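Local coordinates for protein cyclopropane mycolic acid synthase MmaA2 (Mycobacterium tuberculosis, PDB 1TPY) that converts a distal double bond of alpha mycolic acids to a cis cyclopropane ring, with S-adenosyl-L-methionine as the donor of the methylene carbon, at residues F191-F194 with I195-I199; G137-E140 with H141-H144; E260-M263 with K264-T267. All coordinates share one frame; numbering follows the deposited sequence.

Overall arrangement
The contacts come along the chain in the order 2, 1, 3, each local: helical in contacts 1 and 3, a weakly bonded helical turn in contact 2. Contact 2 (137-144) is the most central, on the short helix 139-142 that follows strand 132-136 of the mixed sheet, beside the cofactor product. Contact 1 lies on helix 186-199 and contact 3 on helix 256-275; their centres are about 11 Å apart and the two helices touch through F191, F194, E198 and I199. Contact 2 stays about 6 Å from contact 1 and about 8 Å from contact 3 at the nearest atoms. Cetyl-trimethyl-ammonium touches all three, so together they border the lipid-like pocket next to the cofactor site.

Contact 1: F191-F194 with I195-I199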
ATOM      1  N   PHE A 191       6.905 -20.163   3.462  1.00 28.54           N
ATOM      2  CA  PHE A 191       5.799 -19.232   3.303  1.00 29.70           C
ATOM      3  C   PHE A 191       6.214 -18.056   2.422  1.00 29.75           C
ATOM      4  O   PHE A 191       5.476 -17.661   1.527  1.00 28.79           O
ATOM      5  CB  PHE A 191       5.319 -18.720   4.665  1.00 28.36           C
ATOM      6  CG  PHE A 191       4.095 -17.857   4.581  1.00 27.31           C
ATOM      7  CD1 PHE A 191       2.867 -18.405   4.222  1.00 28.22           C
ATOM      8  CD2 PHE A 191       4.176 -16.488   4.821  1.00 27.30           C
ATOM      9  CE1 PHE A 191       1.732 -17.598   4.099  1.00 28.12           C
ATOM     10  CE2 PHE A 191       3.054 -15.672   4.703  1.00 27.04           C
ATOM     11  CZ  PHE A 191       1.828 -16.227   4.340  1.00 28.92           C
ATOM     12  N   LEU A 192       7.397 -17.501   2.677  1.00 31.46           N
ATOM     13  CA  LEU A 192       7.891 -16.374   1.887  1.00 31.67           C
ATOM     14  C   LEU A 192       7.988 -16.739   0.399  1.00 32.48           C
ATOM     15  O   LEU A 192       7.647 -15.937  -0.476  1.00 32.97           O
ATOM     16  CB  LEU A 192       9.260 -15.923   2.413  1.00 31.40           C
ATOM     17  CG  LEU A 192       9.308 -14.819   3.482  1.00 31.43           C
ATOM     18  CD1 LEU A 192       8.162 -14.967   4.458  1.00 31.32           C
ATOM     19  CD2 LEU A 192      10.642 -14.876   4.216  1.00 28.65           C
ATOM     20  N   LYS A 193       8.453 -17.947   0.112  1.00 31.09           N
ATOM     21  CA  LYS A 193       8.568 -18.383  -1.269  1.00 32.50           C
ATOM     22  C   LYS A 193       7.157 -18.450  -1.865  1.00 32.47           C
ATOM     23  O   LYS A 193       6.931 -18.053  -3.008  1.00 31.12           O
ATOM     24  CB  LYS A 193       9.246 -19.752  -1.323  1.00 34.50           C
ATOM     25  CG  LYS A 193       9.573 -20.237  -2.726  1.00 37.99           C
ATOM     26  CD  LYS A 193      10.194 -21.629  -2.685  1.00 39.81           C
ATOM     27  CE  LYS A 193      10.502 -22.149  -4.084  1.00 41.33           C
ATOM     28  NZ  LYS A 193      11.010 -23.553  -4.042  1.00 43.22           N
ATOM     29  N   PHE A 194       6.215 -18.952  -1.072  1.00 31.17           N
ATOM     30  CA  PHE A 194       4.819 -19.065  -1.487  1.00 30.26           C
ATOM     31  C   PHE A 194       4.270 -17.689  -1.875  1.00 30.14           C
ATOM     32  O   PHE A 194       3.637 -17.528  -2.923  1.00 30.59           O
ATOM     33  CB  PHE A 194       3.989 -19.660  -0.341  1.00 28.08           C
ATOM     34  CG  PHE A 194       2.518 -19.369  -0.433  1.00 27.09           C
ATOM     35  CD1 PHE A 194       1.721 -20.001  -1.381  1.00 25.32           C
ATOM     36  CD2 PHE A 194       1.927 -18.442   0.427  1.00 26.37           C
ATOM     37  CE1 PHE A 194       0.353 -19.716  -1.472  1.00 26.10           C
ATOM     38  CE2 PHE A 194       0.557 -18.149   0.342  1.00 25.54           C
ATOM     39  CZ  PHE A 194      -0.228 -18.788  -0.610  1.00 23.95           C
ATOM     40  N   ILE A 195       4.509 -16.700  -1.024  1.00 28.73           N
ATOM     41  CA  ILE A 195       4.036 -15.348  -1.295  1.00 29.78           C
ATOM     42  C   ILE A 195       4.609 -14.831  -2.621  1.00 31.25           C
ATOM     43  O   ILE A 195       3.879 -14.312  -3.468  1.00 30.29           O
ATOM     44  CB  ILE A 195       4.446 -14.387  -0.163  1.00 27.12           C
ATOM     45  CG1 ILE A 195       3.783 -14.807   1.151  1.00 27.26           C
ATOM     46  CG2 ILE A 195       4.035 -12.969  -0.515  1.00 28.43           C
ATOM     47  CD1 ILE A 195       2.277 -14.605   1.180  1.00 26.21           C
ATOM     48  N   ALA A 196       5.918 -14.990  -2.793  1.00 32.37           N
ATOM     49  CA  ALA A 196       6.602 -14.536  -4.000  1.00 33.60           C
ATOM     50  C   ALA A 196       6.203 -15.317  -5.248  1.00 34.47           C
ATOM     51  O   ALA A 196       6.302 -14.813  -6.361  1.00 36.09           O
ATOM     52  CB  ALA A 196       8.101 -14.627  -3.799  1.00 33.61           C
ATOM     53  N   THR A 197       5.741 -16.545  -5.060  1.00 35.11           N
ATOM     54  CA  THR A 197       5.359 -17.385  -6.186  1.00 35.51           C
ATOM     55  C   THR A 197       3.879 -17.348  -6.557  1.00 34.90           C
ATOM     56  O   THR A 197       3.540 -17.330  -7.742  1.00 36.94           O
ATOM     57  CB  THR A 197       5.766 -18.858  -5.918  1.00 36.82           C
ATOM     58  OG1 THR A 197       7.190 -18.942  -5.790  1.00 37.92           O
ATOM     59  CG2 THR A 197       5.309 -19.764  -7.050  1.00 35.71           C
ATOM     60  N   GLU A 198       2.997 -17.321  -5.562  1.00 33.37           N
ATOM     61  CA  GLU A 198       1.563 -17.340  -5.845  1.00 31.77           C
ATOM     62  C   GLU A 198       0.770 -16.097  -5.459  1.00 30.38           C
ATOM     63  O   GLU A 198      -0.396 -15.974  -5.832  1.00 30.32           O
ATOM     64  CB  GLU A 198       0.918 -18.549  -5.154  1.00 33.28           C
ATOM     65  CG  GLU A 198       1.688 -19.859  -5.296  1.00 35.66           C
ATOM     66  CD  GLU A 198       0.941 -21.043  -4.698  1.00 37.89           C
ATOM     67  OE1 GLU A 198       1.602 -22.006  -4.253  1.00 39.30           O
ATOM     68  OE2 GLU A 198      -0.308 -21.014  -4.685  1.00 37.43           O
ATOM     69  N   ILE A 199       1.385 -15.173  -4.725  1.00 29.09           N
ATOM     70  CA  ILE A 199       0.660 -13.988  -4.275  1.00 26.71           C
ATOM     71  C   ILE A 199       1.180 -12.658  -4.795  1.00 25.84           C
ATOM     72  O   ILE A 199       0.453 -11.913  -5.455  1.00 25.45           O
ATOM     73  CB  ILE A 199       0.630 -13.927  -2.722  1.00 26.05           C
ATOM     74  CG1 ILE A 199       0.210 -15.289  -2.157  1.00 25.27           C
ATOM     75  CG2 ILE A 199      -0.328 -12.839  -2.258  1.00 23.58           C
ATOM     76  CD1 ILE A 199      -1.171 -15.762  -2.623  1.00 26.75           C
TER
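The apolar part of this contact begins with F191 and I195, one helical turn apart. CG1 of I195 lies over one face of the F191 ring, off-centre toward the rim, as a CH-pi contact 4.1 Å from the ring centroid, while CD1 of I195 comes to 3.6 Å from CZ of F191. With chi1 of I195 at -63°, CG1 stands beside the backbone N, on the side where F191 lies. CD2 of F194 meets CD1 of I195, and CZ of F194 is 3.8 Å from CD1 of I199.

F191, F194, I195 and I199 are buried, while K193, A196, T197 and E198 are exposed, as in an amphipathic helix. On the buried side both rings touch helix 256-275, I195 touches the bound cetyl-trimethyl-ammonium, and K264 forms a cation-pi contact with F194.

At the edge of the F194 ring, OE1 of E198 is 3.5 Å from CD1 of F194, the carboxylate plane turned 75° to the ring. OE2 of E198 has a long, weak ion pair with R261.

Among the backbone bonds, I195 N reaches F191 O. K193 O takes two donors, T197 N at 2.8 Å and T197 OG1 at 2.9 Å, the hydroxyl coming from above the carbonyl plane.

Contact 2: G137-E140 with H141-H144. With SAH (S-adenosyl-L-homocysteine), chain C; 16A (cetyl-trimethyl-ammonium), chain D.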
ATOM      1  N   GLY A 137       1.433   1.006   0.744  1.00 22.05           N
ATOM      2  CA  GLY A 137       1.456  -0.376   0.301  1.00 20.82           C
ATOM      3  C   GLY A 137       1.844  -0.610  -1.145  1.00 21.94           C
ATOM      4  O   GLY A 137       1.560  -1.670  -1.696  1.00 22.84           O
ATOM      5  N   ALA A 138       2.500   0.363  -1.765  1.00 20.92           N
ATOM      6  CA  ALA A 138       2.917   0.215  -3.154  1.00 21.26           C
ATOM      7  C   ALA A 138       4.415  -0.066  -3.251  1.00 20.35           C
ATOM      8  O   ALA A 138       4.854  -0.866  -4.073  1.00 21.39           O
ATOM      9  CB  ALA A 138       2.573   1.478  -3.941  1.00 18.98           C
ATOM     10  N   PHE A 139       5.181   0.597  -2.392  1.00 19.96           N
ATOM     11  CA  PHE A 139       6.638   0.485  -2.351  1.00 21.13           C
ATOM     12  C   PHE A 139       7.176  -0.950  -2.398  1.00 22.48           C
ATOM     13  O   PHE A 139       8.171  -1.224  -3.072  1.00 21.81           O
ATOM     14  CB  PHE A 139       7.157   1.167  -1.086  1.00 19.27           C
ATOM     15  CG  PHE A 139       8.630   1.475  -1.116  1.00 19.59           C
ATOM     16  CD1 PHE A 139       9.107   2.591  -1.809  1.00 17.81           C
ATOM     17  CD2 PHE A 139       9.537   0.673  -0.428  1.00 17.64           C
ATOM     18  CE1 PHE A 139      10.469   2.906  -1.814  1.00 17.85           C
ATOM     19  CE2 PHE A 139      10.908   0.979  -0.427  1.00 21.05           C
ATOM     20  CZ  PHE A 139      11.375   2.099  -1.121  1.00 15.20           C
ATOM     21  N   GLU A 140       6.521  -1.846  -1.662  1.00 22.37           N
ATOM     22  CA  GLU A 140       6.921  -3.249  -1.592  1.00 24.26           C
ATOM     23  C   GLU A 140       7.040  -3.892  -2.977  1.00 25.57           C
ATOM     24  O   GLU A 140       7.776  -4.863  -3.158  1.00 24.81           O
ATOM     25  CB  GLU A 140       5.918  -4.037  -0.739  1.00 24.40           C
ATOM     26  CG  GLU A 140       5.713  -3.490   0.679  1.00 28.36           C
ATOM     27  CD  GLU A 140       4.589  -2.462   0.779  1.00 27.22           C
ATOM     28  OE1 GLU A 140       4.492  -1.582  -0.100  1.00 28.43           O
ATOM     29  OE2 GLU A 140       3.804  -2.532   1.747  1.00 28.90           O
ATOM     30  N   HIS A 141       6.319  -3.335  -3.946  1.00 25.20           N
ATOM     31  CA  HIS A 141       6.320  -3.833  -5.326  1.00 26.25           C
ATOM     32  C   HIS A 141       7.408  -3.215  -6.201  1.00 26.07           C
ATOM     33  O   HIS A 141       7.783  -3.781  -7.223  1.00 29.36           O
ATOM     34  CB  HIS A 141       4.974  -3.542  -5.995  1.00 23.18           C
ATOM     35  CG  HIS A 141       3.846  -4.388  -5.498  1.00 24.30           C
ATOM     36  ND1 HIS A 141       3.741  -5.732  -5.786  1.00 23.05           N
ATOM     37  CD2 HIS A 141       2.762  -4.079  -4.747  1.00 21.67           C
ATOM     38  CE1 HIS A 141       2.641  -6.214  -5.237  1.00 24.99           C
ATOM     39  NE2 HIS A 141       2.028  -5.232  -4.601  1.00 23.51           N
ATOM     40  N   PHE A 142       7.897  -2.046  -5.808  1.00 25.81           N
ATOM     41  CA  PHE A 142       8.902  -1.340  -6.594  1.00 24.99           C
ATOM     42  C   PHE A 142      10.154  -2.129  -6.953  1.00 24.61           C
ATOM     43  O   PHE A 142      10.665  -2.007  -8.064  1.00 23.62           O
ATOM     44  CB  PHE A 142       9.313  -0.048  -5.879  1.00 22.89           C
ATOM     45  CG  PHE A 142       8.211   0.971  -5.773  1.00 22.21           C
ATOM     46  CD1 PHE A 142       8.418   2.155  -5.079  1.00 20.31           C
ATOM     47  CD2 PHE A 142       6.958   0.735  -6.330  1.00 20.52           C
ATOM     48  CE1 PHE A 142       7.396   3.092  -4.933  1.00 21.75           C
ATOM     49  CE2 PHE A 142       5.930   1.666  -6.189  1.00 21.54           C
ATOM     50  CZ  PHE A 142       6.151   2.849  -5.486  1.00 18.50           C
ATOM     51  N   GLY A 143      10.638  -2.939  -6.020  1.00 25.07           N
ATOM     52  CA  GLY A 143      11.848  -3.703  -6.262  1.00 26.81           C
ATOM     53  C   GLY A 143      13.020  -2.924  -5.696  1.00 27.39           C
ATOM     54  O   GLY A 143      13.129  -1.718  -5.916  1.00 28.40           O
ATOM     55  N   HIS A 144      13.895  -3.593  -4.955  1.00 28.17           N
ATOM     56  CA  HIS A 144      15.044  -2.915  -4.358  1.00 30.15           C
ATOM     57  C   HIS A 144      15.879  -2.173  -5.393  1.00 30.75           C
ATOM     58  O   HIS A 144      16.390  -1.083  -5.123  1.00 30.93           O
ATOM     59  CB  HIS A 144      15.936  -3.918  -3.614  1.00 31.80           C
ATOM     60  CG  HIS A 144      15.284  -4.551  -2.423  1.00 34.15           C
ATOM     61  ND1 HIS A 144      14.042  -4.169  -1.961  1.00 34.17           N
ATOM     62  CD2 HIS A 144      15.710  -5.529  -1.590  1.00 35.46           C
ATOM     63  CE1 HIS A 144      13.733  -4.885  -0.894  1.00 34.54           C
ATOM     64  NE2 HIS A 144      14.728  -5.718  -0.648  1.00 34.89           N
TER
HETATM   65  N   SAH C1900      -2.572   2.435  -1.918  1.00 15.42           N
HETATM   66  CA  SAH C1900      -3.747   1.566  -1.989  1.00 19.65           C
HETATM   67  CB  SAH C1900      -3.456   0.267  -2.783  1.00 17.13           C
HETATM   68  CG  SAH C1900      -2.303  -0.619  -2.311  1.00 18.06           C
HETATM   69  SD  SAH C1900      -2.087  -2.110  -3.321  1.00 24.06           S
HETATM   70  C   SAH C1900      -4.249   1.213  -0.588  1.00 19.58           C
HETATM   71  O   SAH C1900      -3.544   1.533   0.386  1.00 20.69           O
HETATM   72  OXT SAH C1900      -5.331   0.607  -0.478  1.00 23.01           O
HETATM   73  C5' SAH C1900      -0.541  -1.757  -4.199  1.00 22.87           C
HETATM   74  C4' SAH C1900      -0.749  -0.645  -5.238  1.00 23.44           C
HETATM   75  O4' SAH C1900       0.495  -0.079  -5.716  1.00 25.51           O
HETATM   76  C3' SAH C1900      -1.509  -1.107  -6.480  1.00 24.00           C
HETATM   77  O3' SAH C1900      -2.468  -0.097  -6.844  1.00 22.97           O
HETATM   78  C2' SAH C1900      -0.433  -1.255  -7.516  1.00 24.91           C
HETATM   79  O2' SAH C1900      -0.965  -1.177  -8.850  1.00 21.62           O
HETATM   80  C1' SAH C1900       0.474  -0.126  -7.151  1.00 24.29           C
HETATM   81  N9  SAH C1900       1.885  -0.228  -7.713  1.00 24.45           N
HETATM   82  C8  SAH C1900       2.818  -1.213  -7.636  1.00 22.76           C
HETATM   83  N7  SAH C1900       3.948  -0.989  -8.227  1.00 24.00           N
HETATM   84  C5  SAH C1900       3.752   0.289  -8.760  1.00 23.44           C
HETATM   85  C6  SAH C1900       4.565   1.165  -9.531  1.00 22.51           C
HETATM   86  N6  SAH C1900       5.801   0.852  -9.910  1.00 23.08           N
HETATM   87  N1  SAH C1900       4.039   2.383  -9.893  1.00 24.24           N
HETATM   88  C2  SAH C1900       2.781   2.710  -9.513  1.00 24.75           C
HETATM   89  N3  SAH C1900       1.924   1.971  -8.792  1.00 23.42           N
HETATM   90  C4  SAH C1900       2.486   0.757  -8.446  1.00 23.47           C
HETATM   91  C1  16A D1901      -1.088  -8.037   3.583  1.00 28.91           C
HETATM   92  C2  16A D1901       0.208  -8.377   2.847  1.00 29.99           C
HETATM   93  C3  16A D1901       1.302  -8.779   3.849  1.00 30.46           C
HETATM   94  C4  16A D1901       2.642  -9.164   3.237  1.00 29.63           C
HETATM   95  C5  16A D1901       3.622  -9.539   4.360  1.00 28.27           C
HETATM   96  C6  16A D1901       5.030  -9.953   3.903  1.00 27.62           C
HETATM   97  C7  16A D1901       5.188 -11.235   3.048  1.00 26.89           C
HETATM   98  C8  16A D1901       6.480 -11.394   2.209  1.00 27.69           C
HETATM   99  C9  16A D1901       6.886 -10.208   1.301  1.00 27.18           C
HETATM  100  C10 16A D1901       5.914  -9.853   0.150  1.00 26.67           C
HETATM  101  C11 16A D1901       6.057  -8.431  -0.447  1.00 28.97           C
HETATM  102  C12 16A D1901       4.847  -7.935  -1.255  1.00 31.66           C
HETATM  103  C13 16A D1901       3.975  -6.965  -0.450  1.00 33.07           C
HETATM  104  C14 16A D1901       2.727  -6.557  -1.230  1.00 35.34           C
HETATM  105  C15 16A D1901       1.801  -5.817  -0.249  1.00 36.54           C
HETATM  106  C16 16A D1901       0.470  -5.531  -0.973  1.00 37.00           C
HETATM  107  N1  16A D1901      -0.768  -4.856  -0.389  1.00 37.05           N
HETATM  108  C17 16A D1901      -1.948  -4.669  -1.004  1.00 37.68           C
HETATM  109  C18 16A D1901      -1.160  -5.499   0.923  1.00 36.84           C
HETATM  110  C19 16A D1901      -0.407  -3.434  -0.019  1.00 36.17           C
HETATM  111  O   HOH W   1      10.234  -2.909  -3.170  1.00 25.16           O
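F142 folds back over the residues before it, so that CA of F139 sits above the centre of its ring, 3.6 Å from the centroid and only 9° off the normal. The two phenylalanine rings meet obliquely, with planes at 61° and CD1 of F139 3.4 Å from CD1 of F142. CB of A138 adds a looser contact with CE2 of F142. Two i to i+3 backbone bonds hold this turn: H141 N to A138 O at 2.9 Å and F142 N to F139 O, each donor standing out of the carbonyl plane. A water continues the turn, donating to F139 O and accepting from G143 N.

The ligands lie in the same shell. CB of A138 is 3.1 Å from O4' of S-adenosyl-L-homocysteine, and the adenine meets the edge of the F142 ring, CE2 of F142 to C5 at 3.6 Å. On the cetyl-trimethyl-ammonium side, CB of E140 comes 3.5 Å from C13. G137, at positive phi, leaves room for the ammonium methyl C19.

Further out, W123 and F150 meet the F142 ring. The E140 chain bends at chi2 (90°), and its OE2 accepts from I169 N; E140 also belongs to the carbonate pocket. This turn follows strand 132-136 of the Rossmann-like methyltransferase fold. H141 lies between the two ligands, its CB toward N7 of the adenine and its NE2 3.7 Å from C14 of the lipid-like chain. With OH of Y16 hydrogen-bonded to that NE2, the turn stands at the junction of the cofactor and lipid sites.

Contact 3: E260-M263 with K264-T267; sequences ERYM and KYLT. With 16A (cetyl-trimethyl-ammonium), chain D.
E260 gives its carbonyl O to K264 N at 2.9 Å, the first of four i to i+4 bonds that make this a regular turn of alpha-helix 256-275, which brings Y265 to the lipid-like pocket. R261 follows, accepting from Y265 N; its guanidinium has a long, weak ion pair with E257.

Y262 carries the aromatic part of the contact. The edge of the Y265 ring is directed at its face in an offset edge-to-face pair, centroids 5.5 Å apart and planes at 73°, with CD2 of Y262 and CD2 of Y265 3.7 Å apart. The two side chains lie alongside, pointing the same way. Y265 then continues to the ligand: C2 of cetyl-trimethyl-ammonium lies in the plane of its ring, 3.8 Å from CE1, and its OH hydrogen-bonds to that of Y33. The carbonyl O of Y262 takes L266 N and is also covered by CG of L266 at 3.1 Å.

M263 closes the segment with an oxygen gripped twice. T267 N and T267 OG1 approach it from opposite faces of the carbonyl plane; chi1 of 54° sets the hydroxyl between the backbone N and the carbonyl carbon, with OG1 of T267 2.6 Å from M263 O.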
ATOM      1  N   GLU A 260      -8.507 -21.059  -1.119  1.00 27.43           N
ATOM      2  CA  GLU A 260      -7.503 -21.580  -0.200  1.00 27.59           C
ATOM      3  C   GLU A 260      -6.173 -20.834  -0.322  1.00 27.30           C
ATOM      4  O   GLU A 260      -5.486 -20.618   0.677  1.00 27.06           O
ATOM      5  CB  GLU A 260      -7.284 -23.083  -0.432  1.00 28.25           C
ATOM      6  CG  GLU A 260      -8.503 -23.953  -0.121  1.00 30.29           C
ATOM      7  CD  GLU A 260      -8.930 -23.918   1.351  1.00 31.97           C
ATOM      8  OE1 GLU A 260     -10.014 -24.456   1.668  1.00 33.45           O
ATOM      9  OE2 GLU A 260      -8.192 -23.363   2.194  1.00 32.11           O
ATOM     10  N   ARG A 261      -5.811 -20.445  -1.540  1.00 26.34           N
ATOM     11  CA  ARG A 261      -4.566 -19.713  -1.745  1.00 27.64           C
ATOM     12  C   ARG A 261      -4.581 -18.404  -0.946  1.00 27.03           C
ATOM     13  O   ARG A 261      -3.626 -18.096  -0.234  1.00 26.44           O
ATOM     14  CB  ARG A 261      -4.361 -19.425  -3.235  1.00 30.14           C
ATOM     15  CG  ARG A 261      -3.116 -18.614  -3.553  1.00 32.92           C
ATOM     16  CD  ARG A 261      -2.495 -19.080  -4.859  1.00 38.08           C
ATOM     17  NE  ARG A 261      -3.390 -18.899  -5.995  1.00 41.05           N
ATOM     18  CZ  ARG A 261      -3.587 -19.806  -6.947  1.00 41.69           C
ATOM     19  NH1 ARG A 261      -2.957 -20.970  -6.904  1.00 40.58           N
ATOM     20  NH2 ARG A 261      -4.416 -19.546  -7.948  1.00 42.91           N
ATOM     21  N   TYR A 262      -5.666 -17.641  -1.057  1.00 25.89           N
ATOM     22  CA  TYR A 262      -5.773 -16.383  -0.336  1.00 24.81           C
ATOM     23  C   TYR A 262      -5.924 -16.555   1.174  1.00 25.66           C
ATOM     24  O   TYR A 262      -5.386 -15.755   1.941  1.00 25.20           O
ATOM     25  CB  TYR A 262      -6.907 -15.527  -0.913  1.00 26.35           C
ATOM     26  CG  TYR A 262      -6.436 -14.677  -2.079  1.00 26.40           C
ATOM     27  CD1 TYR A 262      -6.057 -15.264  -3.287  1.00 28.01           C
ATOM     28  CD2 TYR A 262      -6.291 -13.294  -1.946  1.00 26.82           C
ATOM     29  CE1 TYR A 262      -5.536 -14.496  -4.337  1.00 28.58           C
ATOM     30  CE2 TYR A 262      -5.773 -12.515  -2.984  1.00 27.49           C
ATOM     31  CZ  TYR A 262      -5.397 -13.125  -4.179  1.00 29.69           C
ATOM     32  OH  TYR A 262      -4.895 -12.364  -5.214  1.00 28.76           O
ATOM     33  N   MET A 263      -6.637 -17.594   1.610  1.00 24.41           N
ATOM     34  CA  MET A 263      -6.783 -17.833   3.043  1.00 24.42           C
ATOM     35  C   MET A 263      -5.409 -18.180   3.606  1.00 24.35           C
ATOM     36  O   MET A 263      -5.049 -17.764   4.704  1.00 25.78           O
ATOM     37  CB  MET A 263      -7.755 -18.984   3.319  1.00 25.03           C
ATOM     38  CG  MET A 263      -9.220 -18.655   3.044  1.00 25.11           C
ATOM     39  SD  MET A 263      -9.767 -17.162   3.907  1.00 23.13           S
ATOM     40  CE  MET A 263      -9.655 -17.716   5.620  1.00 19.33           C
ATOM     41  N   LYS A 264      -4.641 -18.946   2.840  1.00 25.52           N
ATOM     42  CA  LYS A 264      -3.298 -19.338   3.253  1.00 25.65           C
ATOM     43  C   LYS A 264      -2.425 -18.089   3.345  1.00 24.43           C
ATOM     44  O   LYS A 264      -1.636 -17.932   4.281  1.00 23.29           O
ATOM     45  CB  LYS A 264      -2.697 -20.316   2.234  1.00 27.85           C
ATOM     46  CG  LYS A 264      -1.258 -20.743   2.531  1.00 27.76           C
ATOM     47  CD  LYS A 264      -0.755 -21.729   1.484  1.00 27.52           C
ATOM     48  CE  LYS A 264       0.727 -22.046   1.673  1.00 29.36           C
ATOM     49  NZ  LYS A 264       1.201 -23.069   0.683  1.00 30.96           N
ATOM     50  N   TYR A 265      -2.575 -17.197   2.369  1.00 22.97           N
ATOM     51  CA  TYR A 265      -1.794 -15.968   2.349  1.00 22.84           C
ATOM     52  C   TYR A 265      -2.213 -15.013   3.464  1.00 23.46           C
ATOM     53  O   TYR A 265      -1.367 -14.503   4.193  1.00 23.76           O
ATOM     54  CB  TYR A 265      -1.902 -15.305   0.963  1.00 21.34           C
ATOM     55  CG  TYR A 265      -2.148 -13.804   0.922  1.00 21.20           C
ATOM     56  CD1 TYR A 265      -1.339 -12.907   1.623  1.00 21.02           C
ATOM     57  CD2 TYR A 265      -3.171 -13.279   0.126  1.00 22.02           C
ATOM     58  CE1 TYR A 265      -1.540 -11.529   1.534  1.00 19.94           C
ATOM     59  CE2 TYR A 265      -3.381 -11.901   0.026  1.00 21.23           C
ATOM     60  CZ  TYR A 265      -2.562 -11.034   0.733  1.00 21.89           C
ATOM     61  OH  TYR A 265      -2.782  -9.681   0.640  1.00 21.61           O
ATOM     62  N   LEU A 266      -3.512 -14.792   3.620  1.00 23.76           N
ATOM     63  CA  LEU A 266      -3.978 -13.873   4.651  1.00 25.46           C
ATOM     64  C   LEU A 266      -3.621 -14.322   6.069  1.00 24.90           C
ATOM     65  O   LEU A 266      -3.083 -13.539   6.847  1.00 26.34           O
ATOM     66  CB  LEU A 266      -5.493 -13.661   4.531  1.00 22.91           C
ATOM     67  CG  LEU A 266      -5.999 -13.036   3.224  1.00 22.35           C
ATOM     68  CD1 LEU A 266      -7.517 -12.965   3.274  1.00 20.92           C
ATOM     69  CD2 LEU A 266      -5.409 -11.639   3.017  1.00 21.68           C
ATOM     70  N   THR A 267      -3.918 -15.575   6.405  1.00 24.72           N
ATOM     71  CA  THR A 267      -3.621 -16.082   7.741  1.00 25.22           C
ATOM     72  C   THR A 267      -2.119 -16.205   7.965  1.00 25.78           C
ATOM     73  O   THR A 267      -1.634 -15.962   9.066  1.00 24.92           O
ATOM     74  CB  THR A 267      -4.286 -17.457   7.993  1.00 25.54           C
ATOM     75  OG1 THR A 267      -3.907 -18.372   6.960  1.00 28.16           O
ATOM     76  CG2 THR A 267      -5.799 -17.322   8.005  1.00 23.98           C
TER
HETATM   77  C1  16A D1901      -1.088  -8.037   3.583  1.00 28.91           C
HETATM   78  C2  16A D1901       0.208  -8.377   2.847  1.00 29.99           C
HETATM   79  C3  16A D1901       1.302  -8.779   3.849  1.00 30.46           C
HETATM   80  C4  16A D1901       2.642  -9.164   3.237  1.00 29.63           C
HETATM   81  C5  16A D1901       3.622  -9.539   4.360  1.00 28.27           C
HETATM   82  C6  16A D1901       5.030  -9.953   3.903  1.00 27.62           C
HETATM   83  C7  16A D1901       5.188 -11.235   3.048  1.00 26.89           C
HETATM   84  C8  16A D1901       6.480 -11.394   2.209  1.00 27.69           C
HETATM   85  C9  16A D1901       6.886 -10.208   1.301  1.00 27.18           C
HETATM   86  C10 16A D1901       5.914  -9.853   0.150  1.00 26.67           C
HETATM   87  C11 16A D1901       6.057  -8.431  -0.447  1.00 28.97           C
HETATM   88  C12 16A D1901       4.847  -7.935  -1.255  1.00 31.66           C
HETATM   89  C13 16A D1901       3.975  -6.965  -0.450  1.00 33.07           C
HETATM   90  C14 16A D1901       2.727  -6.557  -1.230  1.00 35.34           C
HETATM   91  C15 16A D1901       1.801  -5.817  -0.249  1.00 36.54           C
HETATM   92  C16 16A D1901       0.470  -5.531  -0.973  1.00 37.00           C
HETATM   93  N1  16A D1901      -0.768  -4.856  -0.389  1.00 37.05           N
HETATM   94  C17 16A D1901      -1.948  -4.669  -1.004  1.00 37.68           C
HETATM   95  C18 16A D1901      -1.160  -5.499   0.923  1.00 36.84           C
HETATM   96  C19 16A D1901      -0.407  -3.434  -0.019  1.00 36.17           C